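Local coordinates for protein 6-phospho-beta-d glycosidase (Streptococcus pyogenes, PDB 5FOO) that probably hydrolyses 6-phospho-beta-glucosides as a family 1 glycoside hydrolase with a TIM-barrel fold, and binds 6-phosphocyclophellitol in its pocket, at residues Q26-L30 with F31-Y35; D104-A108 with N109-P113; A144-K147 with V148-Q152; E151-G154 with D155-K158. The protein carries 1 engineered substitution. All coordinates share one frame; numbering follows the deposited sequence.

Contact 1 (Q26-L30 with F31-Y35). With PO4 (phosphate ion), chain M.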
loop_
_atom_site.group_PDB
_atom_site.type_symbol
_atom_site.label_atom_id
_atom_site.label_comp_id
_atom_site.label_asym_id
_atom_site.label_seq_id
_atom_site.Cartn_x
_atom_site.Cartn_y
_atom_site.Cartn_z
ATOM N N GLN A 26 12.491 -18.945 -0.651
ATOM C CA GLN A 26 12.080 -20.335 -0.646
ATOM C C GLN A 26 10.792 -20.577 -1.431
ATOM O O GLN A 26 10.632 -21.636 -2.047
ATOM C CB GLN A 26 11.943 -20.818 0.799
ATOM C CG GLN A 26 11.553 -22.265 0.949
ATOM C CD GLN A 26 11.527 -22.765 2.403
ATOM O OE1 GLN A 26 12.038 -22.171 3.345
ATOM N NE2 GLN A 26 10.927 -23.891 2.568
ATOM N N HIS A 27 9.836 -19.661 -1.371
ATOM C CA HIS A 27 8.508 -19.979 -1.893
ATOM C C HIS A 27 8.160 -18.931 -2.886
ATOM O O HIS A 27 8.704 -17.824 -2.852
ATOM C CB HIS A 27 7.420 -19.942 -0.765
ATOM C CG HIS A 27 7.654 -20.853 0.413
ATOM N ND1 HIS A 27 7.308 -22.193 0.406
ATOM C CD2 HIS A 27 8.101 -20.598 1.667
ATOM C CE1 HIS A 27 7.560 -22.736 1.584
ATOM N NE2 HIS A 27 8.093 -21.802 2.358
ATOM N N ARG A 28 7.167 -19.254 -3.714
ATOM C CA ARG A 28 6.539 -18.296 -4.613
ATOM C C ARG A 28 5.342 -17.592 -4.004
ATOM O O ARG A 28 4.472 -18.230 -3.382
ATOM C CB ARG A 28 6.075 -18.990 -5.913
ATOM C CG ARG A 28 7.247 -19.666 -6.664
ATOM C CD ARG A 28 6.778 -20.632 -7.748
ATOM N NE ARG A 28 6.007 -21.709 -7.164
ATOM C CZ ARG A 28 5.428 -22.687 -7.840
ATOM N NH1 ARG A 28 5.506 -22.788 -9.161
ATOM N NH2 ARG A 28 4.777 -23.578 -7.158
ATOM N N ASN A 29 5.304 -16.278 -4.200
ATOM C CA ASN A 29 4.104 -15.553 -3.967
ATOM C C ASN A 29 3.175 -15.591 -5.165
ATOM O O ASN A 29 3.526 -16.161 -6.168
ATOM C CB ASN A 29 4.409 -14.129 -3.421
ATOM C CG ASN A 29 5.048 -13.184 -4.434
ATOM O OD1 ASN A 29 4.628 -13.058 -5.567
ATOM N ND2 ASN A 29 5.998 -12.417 -3.959
ATOM N N LEU A 30 1.996 -14.987 -5.066
ATOM C CA LEU A 30 1.049 -15.035 -6.186
ATOM C C LEU A 30 1.653 -14.461 -7.417
ATOM O O LEU A 30 1.527 -15.080 -8.488
ATOM C CB LEU A 30 -0.248 -14.322 -5.905
ATOM C CG LEU A 30 -1.016 -14.840 -4.713
ATOM C CD1 LEU A 30 -2.356 -14.158 -4.577
ATOM C CD2 LEU A 30 -1.192 -16.355 -4.752
ATOM N N PHE A 31 2.311 -13.305 -7.314
ATOM C CA PHE A 31 2.899 -12.696 -8.536
ATOM C C PHE A 31 4.097 -13.467 -9.163
ATOM O O PHE A 31 4.209 -13.531 -10.385
ATOM C CB PHE A 31 3.271 -11.238 -8.319
ATOM C CG PHE A 31 2.172 -10.278 -8.685
ATOM C CD1 PHE A 31 1.950 -9.934 -10.014
ATOM C CD2 PHE A 31 1.379 -9.683 -7.688
ATOM C CE1 PHE A 31 0.940 -9.035 -10.342
ATOM C CE2 PHE A 31 0.370 -8.795 -8.001
ATOM C CZ PHE A 31 0.130 -8.463 -9.335
ATOM N N ASP A 32 4.949 -14.071 -8.328
ATOM C CA ASP A 32 6.021 -14.890 -8.798
ATOM C C ASP A 32 5.424 -16.029 -9.633
ATOM O O ASP A 32 5.968 -16.364 -10.698
ATOM C CB ASP A 32 6.818 -15.553 -7.674
ATOM C CG ASP A 32 7.371 -14.577 -6.650
ATOM O OD1 ASP A 32 7.840 -13.494 -7.045
ATOM O OD2 ASP A 32 7.371 -14.940 -5.444
ATOM N N TYR A 33 4.357 -16.641 -9.118
ATOM C CA TYR A 33 3.705 -17.757 -9.789
ATOM C C TYR A 33 3.100 -17.373 -11.137
ATOM O O TYR A 33 3.287 -18.080 -12.183
ATOM C CB TYR A 33 2.595 -18.349 -8.934
ATOM C CG TYR A 33 1.876 -19.470 -9.636
ATOM C CD1 TYR A 33 2.500 -20.710 -9.789
ATOM C CD2 TYR A 33 0.557 -19.315 -10.093
ATOM C CE1 TYR A 33 1.844 -21.761 -10.415
ATOM C CE2 TYR A 33 -0.120 -20.360 -10.710
ATOM C CZ TYR A 33 0.550 -21.574 -10.879
ATOM O OH TYR A 33 -0.070 -22.607 -11.465
ATOM N N TRP A 34 2.367 -16.267 -11.079
ATOM C CA TRP A 34 1.768 -15.674 -12.240
ATOM C C TRP A 34 2.751 -15.361 -13.357
ATOM O O TRP A 34 2.471 -15.639 -14.537
ATOM C CB TRP A 34 0.978 -14.407 -11.878
ATOM C CG TRP A 34 -0.246 -14.126 -12.791
ATOM C CD1 TRP A 34 -0.784 -14.937 -13.763
ATOM C CD2 TRP A 34 -1.053 -12.956 -12.763
ATOM N NE1 TRP A 34 -1.872 -14.319 -14.337
ATOM C CE2 TRP A 34 -2.045 -13.101 -13.746
ATOM C CE3 TRP A 34 -0.996 -11.761 -12.026
ATOM C CZ2 TRP A 34 -3.005 -12.129 -13.977
ATOM C CZ3 TRP A 34 -1.973 -10.791 -12.245
ATOM C CH2 TRP A 34 -2.957 -10.983 -13.196
ATOM N N TYR A 35 3.877 -14.745 -13.017
ATOM C CA TYR A 35 4.909 -14.534 -13.988
ATOM C C TYR A 35 5.465 -15.858 -14.554
ATOM O O TYR A 35 5.772 -15.925 -15.755
ATOM C CB TYR A 35 6.021 -13.620 -13.476
ATOM C CG TYR A 35 7.099 -13.420 -14.504
ATOM C CD1 TYR A 35 6.938 -12.477 -15.514
ATOM C CD2 TYR A 35 8.222 -14.230 -14.517
ATOM C CE1 TYR A 35 7.898 -12.310 -16.508
ATOM C CE2 TYR A 35 9.198 -14.107 -15.501
ATOM C CZ TYR A 35 9.028 -13.157 -16.495
ATOM O OH TYR A 35 9.983 -12.996 -17.443
HETATM P P PO4 M . 6.022 -22.926 -3.353
HETATM O O1 PO4 M . 4.797 -23.599 -3.965
HETATM O O2 PO4 M . 7.251 -23.795 -3.224
HETATM O O3 PO4 M . 5.613 -22.599 -1.852
HETATM O O4 PO4 M . 6.422 -21.862 -4.291
HETATM O O HOH W 1 8.097 -11.336 -5.594
#

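Contact 2 (D104-A108 with N109-P113). With EDO (1,2-ethanediol), chain I.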
loop_
_atom_site.group_PDB
_atom_site.type_symbol
_atom_site.label_atom_id
_atom_site.label_comp_id
_atom_site.label_asym_id
_atom_site.label_seq_id
_atom_site.Cartn_x
_atom_site.Cartn_y
_atom_site.Cartn_z
ATOM N N ASP A 104 18.997 -3.782 10.361
ATOM C CA ASP A 104 20.256 -3.262 10.949
ATOM C C ASP A 104 20.857 -2.153 10.080
ATOM O O ASP A 104 21.356 -1.182 10.614
ATOM C CB ASP A 104 21.287 -4.357 11.166
ATOM C CG ASP A 104 20.887 -5.345 12.279
ATOM O OD1 ASP A 104 20.065 -5.031 13.161
ATOM O OD2 ASP A 104 21.376 -6.492 12.203
ATOM N N ALA A 105 20.761 -2.288 8.745
ATOM C CA ALA A 105 21.269 -1.250 7.841
ATOM C C ALA A 105 20.427 0.020 7.981
ATOM O O ALA A 105 20.940 1.126 7.986
ATOM C CB ALA A 105 21.270 -1.761 6.412
ATOM N N CYS A 106 19.135 -0.121 8.216
ATOM C CA CYS A 106 18.316 1.040 8.463
ATOM C C CYS A 106 18.855 1.824 9.662
ATOM O O CYS A 106 19.142 3.037 9.555
ATOM C CB CYS A 106 16.839 0.679 8.681
ATOM S SG CYS A 106 15.822 0.419 7.196
ATOM N N LEU A 107 18.948 1.147 10.808
ATOM C CA LEU A 107 19.383 1.812 12.049
ATOM C C LEU A 107 20.811 2.343 11.913
ATOM O O LEU A 107 21.027 3.482 12.246
ATOM C CB LEU A 107 19.241 0.904 13.267
ATOM C CG LEU A 107 17.840 0.357 13.533
ATOM C CD1 LEU A 107 17.896 -0.489 14.797
ATOM C CD2 LEU A 107 16.870 1.518 13.675
ATOM N N ALA A 108 21.739 1.579 11.313
ATOM C CA ALA A 108 23.107 2.069 11.131
ATOM C C ALA A 108 23.137 3.356 10.320
ATOM O O ALA A 108 24.014 4.169 10.526
ATOM C CB ALA A 108 24.019 1.015 10.509
ATOM N N ASN A 109 22.155 3.580 9.443
ATOM C CA ASN A 109 22.090 4.830 8.696
ATOM C C ASN A 109 21.252 5.903 9.294
ATOM O O ASN A 109 21.053 6.922 8.648
ATOM C CB ASN A 109 21.661 4.506 7.250
ATOM C CG ASN A 109 22.803 3.902 6.447
ATOM O OD1 ASN A 109 23.773 4.605 6.099
ATOM N ND2 ASN A 109 22.733 2.577 6.182
ATOM N N GLY A 110 20.741 5.713 10.522
ATOM C CA GLY A 110 19.772 6.631 11.142
ATOM C C GLY A 110 18.375 6.722 10.471
ATOM O O GLY A 110 17.707 7.741 10.536
ATOM N N ILE A 111 17.967 5.649 9.807
ATOM C CA ILE A 111 16.674 5.541 9.131
ATOM C C ILE A 111 15.739 4.713 9.993
ATOM O O ILE A 111 16.032 3.584 10.331
ATOM C CB ILE A 111 16.873 4.965 7.703
ATOM C CG1 ILE A 111 17.628 5.997 6.846
ATOM C CG2 ILE A 111 15.546 4.643 6.986
ATOM C CD1 ILE A 111 18.043 5.458 5.495
ATOM N N ARG A 112 14.629 5.298 10.372
ATOM C CA ARG A 112 13.567 4.557 11.012
ATOM C C ARG A 112 12.970 3.455 10.053
ATOM O O ARG A 112 12.447 3.786 9.001
ATOM C CB ARG A 112 12.453 5.519 11.383
ATOM C CG ARG A 112 11.256 4.851 12.101
ATOM C CD ARG A 112 10.156 5.868 12.347
ATOM N NE ARG A 112 10.519 6.796 13.396
ATOM C CZ ARG A 112 10.564 6.498 14.705
ATOM N NH1 ARG A 112 10.199 5.314 15.183
ATOM N NH2 ARG A 112 10.962 7.429 15.569
ATOM N N PRO A 113 13.090 2.176 10.416
ATOM C CA PRO A 113 12.522 1.132 9.577
ATOM C C PRO A 113 11.015 0.988 9.823
ATOM O O PRO A 113 10.589 0.871 10.972
ATOM C CB PRO A 113 13.261 -0.106 10.022
ATOM C CG PRO A 113 13.595 0.149 11.510
ATOM C CD PRO A 113 13.816 1.622 11.594
HETATM C C1 EDO I . 11.879 9.748 11.629
HETATM O O1 EDO I . 12.209 8.880 12.701
HETATM C C2 EDO I . 11.986 11.204 12.081
HETATM O O2 EDO I . 11.209 11.333 13.267
#

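Contact 3 (A144-K147 with V148-Q152)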
loop_
_atom_site.group_PDB
_atom_site.type_symbol
_atom_site.label_atom_id
_atom_site.label_comp_id
_atom_site.label_asym_id
_atom_site.label_seq_id
_atom_site.Cartn_x
_atom_site.Cartn_y
_atom_site.Cartn_z
ATOM N N ALA A 144 0.492 -16.365 12.645
ATOM C CA ALA A 144 1.682 -17.022 13.107
ATOM C C ALA A 144 2.938 -16.447 12.466
ATOM O O ALA A 144 3.981 -16.256 13.146
ATOM C CB ALA A 144 1.554 -18.503 12.907
ATOM N N PHE A 145 2.857 -16.136 11.152
ATOM C CA PHE A 145 3.929 -15.398 10.478
ATOM C C PHE A 145 4.221 -14.042 11.159
ATOM O O PHE A 145 5.377 -13.692 11.359
ATOM C CB PHE A 145 3.567 -15.213 8.980
ATOM C CG PHE A 145 4.227 -14.082 8.301
ATOM C CD1 PHE A 145 5.600 -14.059 8.138
ATOM C CD2 PHE A 145 3.461 -13.079 7.686
ATOM C CE1 PHE A 145 6.203 -13.030 7.454
ATOM C CE2 PHE A 145 4.068 -12.046 7.043
ATOM C CZ PHE A 145 5.433 -12.024 6.914
ATOM N N SER A 146 3.178 -13.293 11.466
ATOM C CA SER A 146 3.327 -11.958 12.085
ATOM C C SER A 146 4.038 -12.079 13.440
ATOM O O SER A 146 4.924 -11.250 13.744
ATOM C CB SER A 146 1.992 -11.192 12.196
ATOM O OG SER A 146 1.188 -11.690 13.284
ATOM N N LYS A 147 3.678 -13.110 14.220
ATOM C CA LYS A 147 4.346 -13.376 15.500
ATOM C C LYS A 147 5.850 -13.647 15.336
ATOM O O LYS A 147 6.663 -13.127 16.111
ATOM C CB LYS A 147 3.771 -14.588 16.207
ATOM C CG LYS A 147 2.534 -14.422 17.022
ATOM C CD LYS A 147 2.436 -15.678 17.924
ATOM C CE LYS A 147 1.298 -15.614 18.899
ATOM N NZ LYS A 147 0.022 -16.082 18.281
ATOM N N VAL A 148 6.240 -14.449 14.338
ATOM C CA VAL A 148 7.683 -14.594 14.056
ATOM C C VAL A 148 8.300 -13.212 13.870
ATOM O O VAL A 148 9.294 -12.912 14.523
ATOM C CB VAL A 148 7.991 -15.525 12.839
ATOM C CG1 VAL A 148 9.441 -15.552 12.512
ATOM C CG2 VAL A 148 7.506 -16.960 13.101
ATOM N N CYS A 149 7.703 -12.370 12.997
ATOM C CA CYS A 149 8.237 -11.033 12.713
ATOM C C CYS A 149 8.402 -10.189 14.005
ATOM O O CYS A 149 9.449 -9.643 14.284
ATOM C CB CYS A 149 7.346 -10.301 11.748
ATOM S SG CYS A 149 7.360 -11.028 10.070
ATOM N N PHE A 150 7.349 -10.102 14.786
ATOM C CA PHE A 150 7.409 -9.343 16.045
ATOM C C PHE A 150 8.499 -9.900 17.050
ATOM O O PHE A 150 9.266 -9.113 17.605
ATOM C CB PHE A 150 6.065 -9.316 16.701
ATOM C CG PHE A 150 4.948 -8.853 15.802
ATOM C CD1 PHE A 150 5.143 -7.847 14.860
ATOM C CD2 PHE A 150 3.672 -9.383 15.968
ATOM C CE1 PHE A 150 4.082 -7.405 14.066
ATOM C CE2 PHE A 150 2.621 -8.917 15.234
ATOM C CZ PHE A 150 2.821 -7.923 14.266
ATOM N N GLU A 151 8.579 -11.216 17.211
ATOM C CA GLU A 151 9.578 -11.837 18.071
ATOM C C GLU A 151 10.992 -11.605 17.580
ATOM O O GLU A 151 11.877 -11.330 18.367
ATOM C CB GLU A 151 9.301 -13.331 18.197
ATOM C CG GLU A 151 8.025 -13.548 18.991
ATOM C CD GLU A 151 7.457 -14.937 18.917
ATOM O OE1 GLU A 151 8.073 -15.816 18.295
ATOM O OE2 GLU A 151 6.379 -15.149 19.526
ATOM N N GLN A 152 11.205 -11.664 16.267
ATOM C CA GLN A 152 12.546 -11.631 15.739
ATOM C C GLN A 152 13.047 -10.234 15.527
ATOM O O GLN A 152 14.241 -10.005 15.658
ATOM C CB GLN A 152 12.646 -12.413 14.450
ATOM C CG GLN A 152 12.408 -13.920 14.575
ATOM C CD GLN A 152 13.408 -14.578 15.497
ATOM O OE1 GLN A 152 14.584 -14.220 15.505
ATOM N NE2 GLN A 152 12.928 -15.491 16.324
#

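Contact 4 (E151-G154 with D155-K158)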
loop_
_atom_site.group_PDB
_atom_site.type_symbol
_atom_site.label_atom_id
_atom_site.label_comp_id
_atom_site.label_asym_id
_atom_site.label_seq_id
_atom_site.Cartn_x
_atom_site.Cartn_y
_atom_site.Cartn_z
ATOM N N GLU A 151 8.579 -11.216 17.211
ATOM C CA GLU A 151 9.578 -11.837 18.071
ATOM C C GLU A 151 10.992 -11.605 17.580
ATOM O O GLU A 151 11.877 -11.330 18.367
ATOM C CB GLU A 151 9.301 -13.331 18.197
ATOM C CG GLU A 151 8.025 -13.548 18.991
ATOM C CD GLU A 151 7.457 -14.937 18.917
ATOM O OE1 GLU A 151 8.073 -15.816 18.295
ATOM O OE2 GLU A 151 6.379 -15.149 19.526
ATOM N N GLN A 152 11.205 -11.664 16.267
ATOM C CA GLN A 152 12.546 -11.631 15.739
ATOM C C GLN A 152 13.047 -10.234 15.527
ATOM O O GLN A 152 14.241 -10.005 15.658
ATOM C CB GLN A 152 12.646 -12.413 14.450
ATOM C CG GLN A 152 12.408 -13.920 14.575
ATOM C CD GLN A 152 13.408 -14.578 15.497
ATOM O OE1 GLN A 152 14.584 -14.220 15.505
ATOM N NE2 GLN A 152 12.928 -15.491 16.324
ATOM N N PHE A 153 12.150 -9.308 15.176
ATOM C CA PHE A 153 12.534 -7.988 14.765
ATOM C C PHE A 153 12.029 -6.884 15.630
ATOM O O PHE A 153 12.467 -5.733 15.468
ATOM C CB PHE A 153 12.030 -7.725 13.309
ATOM C CG PHE A 153 12.420 -8.837 12.335
ATOM C CD1 PHE A 153 13.758 -9.221 12.215
ATOM C CD2 PHE A 153 11.470 -9.509 11.573
ATOM C CE1 PHE A 153 14.142 -10.222 11.334
ATOM C CE2 PHE A 153 11.832 -10.573 10.731
ATOM C CZ PHE A 153 13.179 -10.921 10.619
ATOM N N GLY A 154 11.122 -7.179 16.543
ATOM C CA GLY A 154 10.442 -6.108 17.335
ATOM C C GLY A 154 11.232 -5.336 18.382
ATOM O O GLY A 154 10.765 -4.282 18.923
ATOM N N ASP A 155 12.440 -5.816 18.613
ATOM C CA ASP A 155 13.410 -5.151 19.490
ATOM C C ASP A 155 13.903 -3.960 18.771
ATOM O O ASP A 155 14.219 -2.963 19.415
ATOM C CB ASP A 155 14.612 -6.086 19.831
ATOM C CG ASP A 155 15.361 -6.567 18.582
ATOM O OD1 ASP A 155 14.736 -7.013 17.570
ATOM O OD2 ASP A 155 16.563 -6.455 18.572
ATOM N N ARG A 156 13.944 -4.031 17.425
ATOM C CA ARG A 156 14.474 -2.913 16.607
ATOM C C ARG A 156 13.461 -2.168 15.750
ATOM O O ARG A 156 13.589 -0.959 15.529
ATOM C CB ARG A 156 15.618 -3.409 15.746
ATOM C CG ARG A 156 16.948 -3.639 16.517
ATOM C CD ARG A 156 17.853 -4.603 15.737
ATOM N NE ARG A 156 17.132 -5.886 15.704
ATOM C CZ ARG A 156 17.205 -6.861 14.782
ATOM N NH1 ARG A 156 17.959 -6.744 13.675
ATOM N NH2 ARG A 156 16.437 -7.954 14.949
ATOM N N VAL A 157 12.480 -2.892 15.223
ATOM C CA VAL A 157 11.352 -2.255 14.531
ATOM C C VAL A 157 10.229 -1.928 15.525
ATOM O O VAL A 157 9.694 -2.826 16.209
ATOM C CB VAL A 157 10.760 -3.203 13.460
ATOM C CG1 VAL A 157 9.553 -2.564 12.775
ATOM C CG2 VAL A 157 11.834 -3.618 12.465
ATOM N N LYS A 158 9.871 -0.654 15.552
ATOM C CA LYS A 158 8.801 -0.139 16.381
ATOM C C LYS A 158 7.587 0.355 15.613
ATOM O O LYS A 158 6.663 0.923 16.205
ATOM C CB LYS A 158 9.356 1.051 17.196
ATOM C CG LYS A 158 10.514 0.699 18.147
ATOM C CD LYS A 158 10.405 -0.649 18.839
ATOM C CE LYS A 158 11.349 -0.776 20.049
ATOM N NZ LYS A 158 11.318 -2.098 20.711
HETATM O O HOH W 2 13.713 -9.444 18.800
#

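Contact 1 (Q26-L30 with F31-Y35)
Asn29 and Asp32 trade side-chain-to-backbone hydrogen bonds across the first turn of helix 30-37. Asp32 N donates to Asn29 OD1 at 3.0 Å, coming from above the plane of the amide carbonyl. In return Asn29 N donates to Asp32 OD2 at 2.8 Å, nearly straight (166°), on the anti side of the carboxylate but well out of its plane. With chi1 at 70°, CG of Asn29 sits between its own N and carbonyl carbon, turning OD1 toward the bare amides of the helix start. This reciprocal pair is a capping box, with Asn29 as N-cap; the two flat groups stack with their planes 24° apart. A water accepts from Asn29 ND2 and donates to Asp32 OD1, while Gln78 also binds ND2 and Lys25 makes a salt bridge to OD2. Upstream, a phosphate ion, probably from the crystallisation liquor, is held by His27 ND1 through O3 and by Arg28 through three nitrogens; His27 NE2 is hydrogen-bonded to Asp84 O. Arg28 N and NE share phosphate O4, at 2.8 and 2.9 Å, and NH2 reaches O1. Tyr33 presents its edge, at CD1, to one face of the Arg28 guanidinium, 3.7 Å from NH1, which forms a salt bridge with Glu36.

Contact 2 (D104-A108 with N109-P113)
Asn109 meets Ala105 twice at the carbonyl O: its backbone N donates to Ala105 O at 3.1 Å, and its side-chain ND2 donates to the same atom at 2.9 Å. The two donors arrive from opposite faces of the carbonyl plane, so a single oxygen accepts from both the backbone and the side chain of one residue. With chi1 at -76°, CG of Asn109 lies beside its own N, and the amide folds back over the last turn to bring ND2 to that oxygen. Beyond Asn109 the chain makes a tight reversal. Gly110 N donates to Leu107 O at 2.8 Å, and Ile111 N to Cys106 O at 2.9 Å, both from above the carbonyl planes. These two nested bonds define a Schellman motif, with Gly110 at C-prime and a positive phi of 66°, and they end helix 93-108 just before barrel strand 112-116 begins. Apolar contacts follow the turn. Cys106 SG touches Pro113 CB at 3.8 Å and lies a little farther from Ile111 CG2, at 4.2 Å. Leu107, crossing Pro113 at about a right angle, lays CD2 against the ring carbon CD at 3.7 Å. Outside this shell, Leu62 of helix 54-67 packs on Ala105, Cys106 and Asn109, while Tyr73 of strand 72-76 meets Ile111. Arg112 turns away from the helix; its NE donates to O1 of a bound 1,2-ethanediol, and its NH1 forms a salt bridge with Asp159.

Contact 3 (A144-K147 with V148-Q152)
Phe150 packs back on Ser146, one helical turn earlier, and its contacts can be followed outward from the backbone. CB starts 3.7 Å from Ser146 O. A chi1 of -52° sets CG beside the backbone N, and the ring then passes over that same oxygen, with CG and CD2 each 3.2 Å from it. The oxygen lies over one face, displaced toward the rim, while still accepting the helical bond from Phe150 N at 2.9 Å. Farther out, CE2 comes within 3.7 Å of Ser146 OG, and CZ lies 4.0 Å from Ser146 CB. The hydroxyl is hydrogen-bonded to Val143 O. All this takes place on helix 136-153 of the TIM barrel, where bonds from residue i+4 to i run unbroken from Val148 N to Glu151 N. Around the helix from the serine, Cys149 makes a sulfur-aromatic contact with Phe145: SG is 3.5 Å from CE1 and approaches the ring obliquely, 35° off its normal. The outer side is polar, with Lys147 NZ and Glu151 OE2 too far apart for a salt bridge. Trp79 stacks on the ring of Phe145, whereas Trp160 and Tyr207 meet Phe150 edge-to-face, and helix 186-208 packs against Ser146 through Val203.

Contact 4 (E151-G154 with D155-K158)
Asp155 opens the turn that leads from helix 136-153 of the TIM barrel into strand 159-161. A water donates to Glu151 O and, weakly, to Asp155 OD1, linking the carboxylate to Glu151. Next, Arg156 uses its side chain on its neighbour and its backbone on the residues before the turn. NE and NH2 grip Asp155 side-on, with NE 3.0 Å from OD2 in a salt bridge and NH2 meeting the syn lone pair of OD1 at 3.3 Å. The bend at chi3, -64°, turns the guanidinium back toward Phe153, where NH2 comes to the edge of the ring, 4.0 Å from CD1. The planes of the two groups are 55° apart. Asp104 and Asn100 of helix 93-108 bind the same guanidinium through NH1 and NH2, and the Phe153 ring also packs on that helix. Arg156 N donates to Phe153 O from above its carbonyl plane. Val157 N shares that acceptor, 2.9 Å away in the carbonyl plane and almost straight at 177°, so two successive amides converge on one oxygen. The side chain of Val157 adds a loose apolar touch from CG2 to Phe153 CB. Lys158, also in a salt bridge with Asp216, finally loops its chain back until NZ donates to Gly154 O, 2.9 Å away and in the plane of that carbonyl.

All four contacts are local, yet they mark different points of one TIM-barrel domain. Contacts 1 and 3 are buried, contacts 2 and 4 only partly so. Contact 1 starts a helix and contact 2 ends one, the first with side-chain acceptors for bare amides, the second with backbone bonds round a glycine. Contact 3 lies mid-helix and is mostly apolar; contact 4 continues the same helix, sharing Glu151 and Gln152, into a turn richer in charge. Contacts 2 and 4 both lead into neighbouring barrel strands and touch directly, Leu107 CD1 packing on Arg156 CG at 3.7 Å. Contact 1 stands apart, with the side chain of Phe31 about 8 Å from the bound 6-phosphocyclophellitol.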